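Local coordinates for protein anaerobically-induced outer membrane porin OprE (Pseudomonas aeruginosa, PDB 4FRX) that probably forms a channel across the outer membrane as a monomeric beta-barrel porin of the OprD family, letting small solutes pass, at residues 49-54 with 109-114; 115-120 with 148-153. All coordinates share one frame; numbering follows the deposited sequence.

How the contacts relate
Contact 1 (49-54 with 109-114) and contact 2 (115-120 with 148-153) follow one another along the barrel wall. They meet where strand 102-114 turns back into strand 117-121, A112 O lying 2.8 Å from F119 N in a probable backbone hydrogen bond. Contact 1 is partly buried and skips a strand: 59-71 runs between its segments, so no main-chain pairing joins them; a lysine ammonium on a backbone carbonyl and a phenyl ring between lysine stems do. Contact 2 lies at the surface and joins direct neighbours by main-chain pairing, finished by a carboxylate at the turn. E118 and R120 of contact 2 also pack against K111 of contact 1.

Contact 1 of 2, residues 49-54 with 109-114; sequences YQSGFT and TAKAKV. With C8E ((hydroxyethyloxy)tri(ethyloxy)octane), chain G.
K111 NZ donates to the backbone carbonyl S51 O at 2.8 Å, and the same ammonium forms a salt bridge with D63 of the intervening strand 59-71, its strongest polar partner. The lysine meets the carbonyl from a tilt of 32° out of its plane, at a C=O...N angle of 139°. CG of K111 lies between its own backbone N and carbonyl carbon (chi1 71°), and beyond it the chain is extended, which carries NZ across to S51 O. The amine of buried K111 is thus held by a carboxylate and a peptide oxygen, which would be expected to favour its charged form.

The aliphatic part of K111 crosses the F53 side chain at about a right angle. CG touches F53 CE2 at 3.4 Å, while CD and CE run past CZ; CE sits off-centre over the ring, 4.1 Å from its centroid, as a CH-pi contact. K113, two residues along on the same side of the strand, sets its CB over a face of the ring, 3.8 Å from the centroid. Its tip then leads away from 49-54. The ring is thus sandwiched, K111 CE over one face and K113 CB over the opposite one; E118 of strand 117-121 also touches F53.

At the other end S51 OG donates in plane to a lone pair of G52 O at 2.7 Å and also pairs with V62 N, tying the segment to strand 59-71. A110 takes no part in this cluster; its CB lies 3.6 Å from C10 of a C8E detergent molecule. Lysines and acids, with F53 among them, on one side of the strands and detergent on the other are consistent with the lumen and membrane faces of an outer-membrane beta-barrel.

Contact 2 of 2, residues 115-120 with 148-153; sequences SNTEFR and VTSTDL
D152 grips the turn residues S115 and N116 and the first strand residue, T117, with both carboxylate oxygens; this end is tightly bonded although largely exposed. OD1 accepts from S115 OG at 2.8 Å and from N116 ND2 at 3.2 Å, the two donors reaching it from opposite faces of its plane; the amide comes from well above the carboxylate, with the two planes 53° apart. OD2 takes N116 N on its syn side and T117 OG1 on its anti lone pair, the latter at 2.8 Å. Four donors thus fix the rotation of the carboxylate and would be expected to stabilise its negative charge.

T117 OG1 is also the acceptor of S150 OG, giving a relay from S150 through T117 to D152. OG of S150, anti to its backbone N (chi1 177°), in turn accepts from D152 N in an ST turn. T151 N closes on N116 O at 3.0 Å. Next to the hydroxyls the methyls take over, T117 CG2 resting on V148 CG2 at 3.6 Å.

Further along, the strands are held mainly by their backbones. E118 and T149 form a hydrogen-bonded antiparallel pair, E118 N to T149 O and T149 N to E118 O both at 2.9 Å, between the non-hydrogen-bonded pairs T117 with S150 and F119 with V148. The side chains of E118 and T149 make the looser side and scarcely meet: a water bonded to T149 OG1, and weakly to E118 OE1, bridges them, while E118 OE2 takes a salt bridge from R120 NH1. F119 is exposed and brings little more than a ring edge near V148 N. Neighbouring antiparallel strands meeting at 164°, with a polar cluster between the turns of adjacent hairpins, fit the rim of a porin beta-barrel.

Contact 1 of 2, residues 49-54 with 109-114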
# COMPACT_ATOMS: atom_id res chain seq x y z
N TYR A 49 13.98 -1.10 15.80
CA TYR A 49 15.26 -0.64 16.31
C TYR A 49 16.06 -0.19 15.10
O TYR A 49 16.02 -0.84 14.06
CB TYR A 49 16.00 -1.75 17.07
CG TYR A 49 17.48 -1.50 17.23
CD1 TYR A 49 17.96 -0.64 18.21
CD2 TYR A 49 18.40 -2.10 16.38
CE1 TYR A 49 19.32 -0.39 18.33
CE2 TYR A 49 19.75 -1.87 16.50
CZ TYR A 49 20.20 -1.01 17.47
OH TYR A 49 21.55 -0.79 17.58
N GLN A 50 16.73 0.95 15.23
CA GLN A 50 17.53 1.51 14.14
C GLN A 50 18.87 1.94 14.70
O GLN A 50 18.93 2.89 15.48
CB GLN A 50 16.85 2.75 13.56
CG GLN A 50 15.68 2.50 12.63
CD GLN A 50 15.12 3.80 12.06
OE1 GLN A 50 15.85 4.61 11.48
NE2 GLN A 50 13.82 4.00 12.25
N SER A 51 19.95 1.26 14.33
CA SER A 51 21.26 1.67 14.82
C SER A 51 21.70 2.93 14.11
O SER A 51 21.08 3.35 13.13
CB SER A 51 22.30 0.58 14.59
OG SER A 51 22.78 0.62 13.26
N GLY A 52 22.79 3.52 14.61
CA GLY A 52 23.49 4.57 13.89
C GLY A 52 24.48 3.89 12.95
O GLY A 52 24.42 2.67 12.76
N PHE A 53 25.38 4.67 12.36
CA PHE A 53 26.37 4.14 11.44
C PHE A 53 27.77 4.22 12.04
O PHE A 53 28.12 5.22 12.67
CB PHE A 53 26.33 4.89 10.11
CG PHE A 53 25.06 4.66 9.35
CD1 PHE A 53 23.95 5.46 9.56
CD2 PHE A 53 24.97 3.61 8.44
CE1 PHE A 53 22.77 5.24 8.88
CE2 PHE A 53 23.78 3.39 7.74
CZ PHE A 53 22.69 4.21 7.97
N THR A 54 28.55 3.16 11.84
CA THR A 54 29.96 3.15 12.22
C THR A 54 30.70 4.28 11.51
O THR A 54 30.26 4.78 10.48
CB THR A 54 30.64 1.82 11.87
OG1 THR A 54 30.50 1.56 10.46
CG2 THR A 54 30.03 0.67 12.67
N THR A 109 17.65 -5.86 8.92
CA THR A 109 18.14 -5.17 7.73
C THR A 109 19.56 -4.68 7.97
O THR A 109 19.80 -3.86 8.87
CB THR A 109 17.25 -3.95 7.42
OG1 THR A 109 15.88 -4.37 7.41
CG2 THR A 109 17.61 -3.34 6.06
N ALA A 110 20.51 -5.18 7.19
CA ALA A 110 21.87 -4.64 7.21
C ALA A 110 21.88 -3.35 6.39
O ALA A 110 21.17 -3.25 5.39
CB ALA A 110 22.85 -5.64 6.62
N LYS A 111 22.66 -2.37 6.80
CA LYS A 111 22.72 -1.11 6.06
C LYS A 111 24.11 -0.51 5.97
O LYS A 111 24.95 -0.68 6.86
CB LYS A 111 21.73 -0.09 6.62
CG LYS A 111 22.11 0.46 7.97
CD LYS A 111 20.93 1.15 8.64
CE LYS A 111 21.27 1.59 10.05
NZ LYS A 111 20.20 2.46 10.65
N ALA A 112 24.36 0.19 4.87
CA ALA A 112 25.60 0.92 4.70
C ALA A 112 25.25 2.29 4.17
O ALA A 112 24.25 2.45 3.47
CB ALA A 112 26.53 0.19 3.74
N LYS A 113 26.06 3.29 4.51
CA LYS A 113 25.77 4.63 4.04
C LYS A 113 27.04 5.40 3.73
O LYS A 113 28.02 5.31 4.47
CB LYS A 113 24.95 5.38 5.09
CG LYS A 113 24.43 6.75 4.65
CD LYS A 113 23.23 7.11 5.52
CE LYS A 113 22.73 8.52 5.25
NZ LYS A 113 21.61 8.87 6.18
N VAL A 114 27.01 6.13 2.62
CA VAL A 114 28.04 7.09 2.28
C VAL A 114 27.33 8.39 1.95
O VAL A 114 26.47 8.44 1.06
CB VAL A 114 28.84 6.66 1.04
CG1 VAL A 114 30.00 7.64 0.81
CG2 VAL A 114 29.35 5.23 1.20
C1 C8E G . 30.45 0.12 16.78
C2 C8E G . 30.56 -1.40 16.66
C3 C8E G . 29.27 -2.01 16.11
C4 C8E G . 29.59 -3.26 15.31
C6 C8E G . 27.37 -3.67 12.59
C7 C8E G . 27.48 -3.52 11.08
C8 C8E G . 26.28 -4.10 10.35
O9 C8E G . 26.65 -5.25 9.63
C10 C8E G . 25.56 -5.80 8.94
C11 C8E G . 25.62 -7.32 8.98
O12 C8E G . 25.22 -7.74 10.26
C13 C8E G . 23.82 -7.83 10.41
C14 C8E G . 23.20 -8.71 9.33
O15 C8E G . 21.82 -8.42 9.25
C16 C8E G . 21.10 -9.38 8.52
C17 C8E G . 20.94 -8.89 7.09
O18 C8E G . 20.29 -9.89 6.33
C19 C8E G . 21.11 -10.34 5.27

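Contact 2 of 2, residues 115-120 with 148-153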
# COMPACT_ATOMS: atom_id res chain seq x y z
N SER A 115 27.67 9.44 2.69
CA SER A 115 27.03 10.75 2.55
C SER A 115 25.52 10.62 2.77
O SER A 115 25.08 10.29 3.86
CB SER A 115 27.37 11.38 1.19
OG SER A 115 27.08 12.76 1.18
N ASN A 116 24.74 10.88 1.72
CA ASN A 116 23.28 10.76 1.80
C ASN A 116 22.75 9.65 0.90
O ASN A 116 21.64 9.74 0.37
CB ASN A 116 22.60 12.09 1.45
CG ASN A 116 22.91 13.17 2.46
OD1 ASN A 116 22.43 13.15 3.59
ND2 ASN A 116 23.73 14.13 2.05
N THR A 117 23.56 8.62 0.74
CA THR A 117 23.22 7.46 -0.07
C THR A 117 23.29 6.21 0.78
O THR A 117 24.36 5.85 1.27
CB THR A 117 24.20 7.31 -1.24
OG1 THR A 117 24.13 8.48 -2.08
CG2 THR A 117 23.88 6.06 -2.05
N GLU A 118 22.15 5.56 0.96
CA GLU A 118 22.07 4.41 1.86
C GLU A 118 21.70 3.13 1.11
O GLU A 118 20.81 3.14 0.26
CB GLU A 118 21.06 4.69 2.98
CG GLU A 118 20.98 3.61 4.04
CD GLU A 118 19.91 3.91 5.08
OE1 GLU A 118 19.29 4.99 4.98
OE2 GLU A 118 19.66 3.07 5.96
N PHE A 119 22.41 2.05 1.42
CA PHE A 119 22.11 0.71 0.91
C PHE A 119 21.50 -0.11 2.03
O PHE A 119 21.99 -0.10 3.14
CB PHE A 119 23.38 0.02 0.43
CG PHE A 119 23.16 -1.40 -0.04
CD1 PHE A 119 22.29 -1.66 -1.09
CD2 PHE A 119 23.82 -2.46 0.56
CE1 PHE A 119 22.08 -2.97 -1.53
CE2 PHE A 119 23.61 -3.76 0.13
CZ PHE A 119 22.74 -4.02 -0.92
N ARG A 120 20.41 -0.81 1.74
CA ARG A 120 19.73 -1.62 2.74
C ARG A 120 19.55 -3.02 2.21
O ARG A 120 19.12 -3.20 1.07
CB ARG A 120 18.37 -1.03 3.11
CG ARG A 120 18.46 0.21 3.93
CD ARG A 120 17.12 0.90 4.10
NE ARG A 120 16.30 0.30 5.14
CZ ARG A 120 16.56 0.44 6.44
NH1 ARG A 120 17.62 1.15 6.83
NH2 ARG A 120 15.77 -0.12 7.35
N VAL A 148 19.00 0.74 -2.78
CA VAL A 148 19.79 1.94 -2.57
C VAL A 148 18.91 3.18 -2.72
O VAL A 148 18.10 3.27 -3.63
CB VAL A 148 21.01 2.03 -3.52
CG1 VAL A 148 20.57 2.03 -4.97
CG2 VAL A 148 21.84 3.27 -3.22
N THR A 149 19.04 4.13 -1.81
CA THR A 149 18.32 5.39 -1.91
C THR A 149 19.33 6.51 -1.78
O THR A 149 20.34 6.34 -1.10
CB THR A 149 17.28 5.55 -0.78
OG1 THR A 149 17.96 5.61 0.48
CG2 THR A 149 16.32 4.37 -0.76
N SER A 150 19.07 7.64 -2.41
CA SER A 150 20.02 8.74 -2.34
C SER A 150 19.36 10.12 -2.43
O SER A 150 18.46 10.32 -3.22
CB SER A 150 21.06 8.59 -3.46
OG SER A 150 21.97 9.68 -3.48
N THR A 151 19.81 11.05 -1.60
CA THR A 151 19.40 12.45 -1.73
C THR A 151 20.59 13.35 -2.04
O THR A 151 20.49 14.57 -1.99
CB THR A 151 18.62 12.95 -0.49
OG1 THR A 151 19.41 12.78 0.69
CG2 THR A 151 17.32 12.18 -0.33
N ASP A 152 21.71 12.73 -2.40
CA ASP A 152 22.95 13.45 -2.74
C ASP A 152 22.86 14.24 -4.05
O ASP A 152 23.60 15.21 -4.24
CB ASP A 152 24.14 12.49 -2.78
CG ASP A 152 24.72 12.21 -1.40
OD1 ASP A 152 25.04 13.18 -0.67
OD2 ASP A 152 24.85 11.02 -1.03
N LEU A 153 21.99 13.82 -4.97
CA LEU A 153 21.72 14.60 -6.17
C LEU A 153 20.66 15.65 -5.83
O LEU A 153 19.52 15.30 -5.52
CB LEU A 153 21.24 13.72 -7.32
CG LEU A 153 21.04 14.45 -8.66
CD1 LEU A 153 22.34 15.10 -9.11
CD2 LEU A 153 20.52 13.51 -9.72
O HOH W 1 17.40 4.18 2.64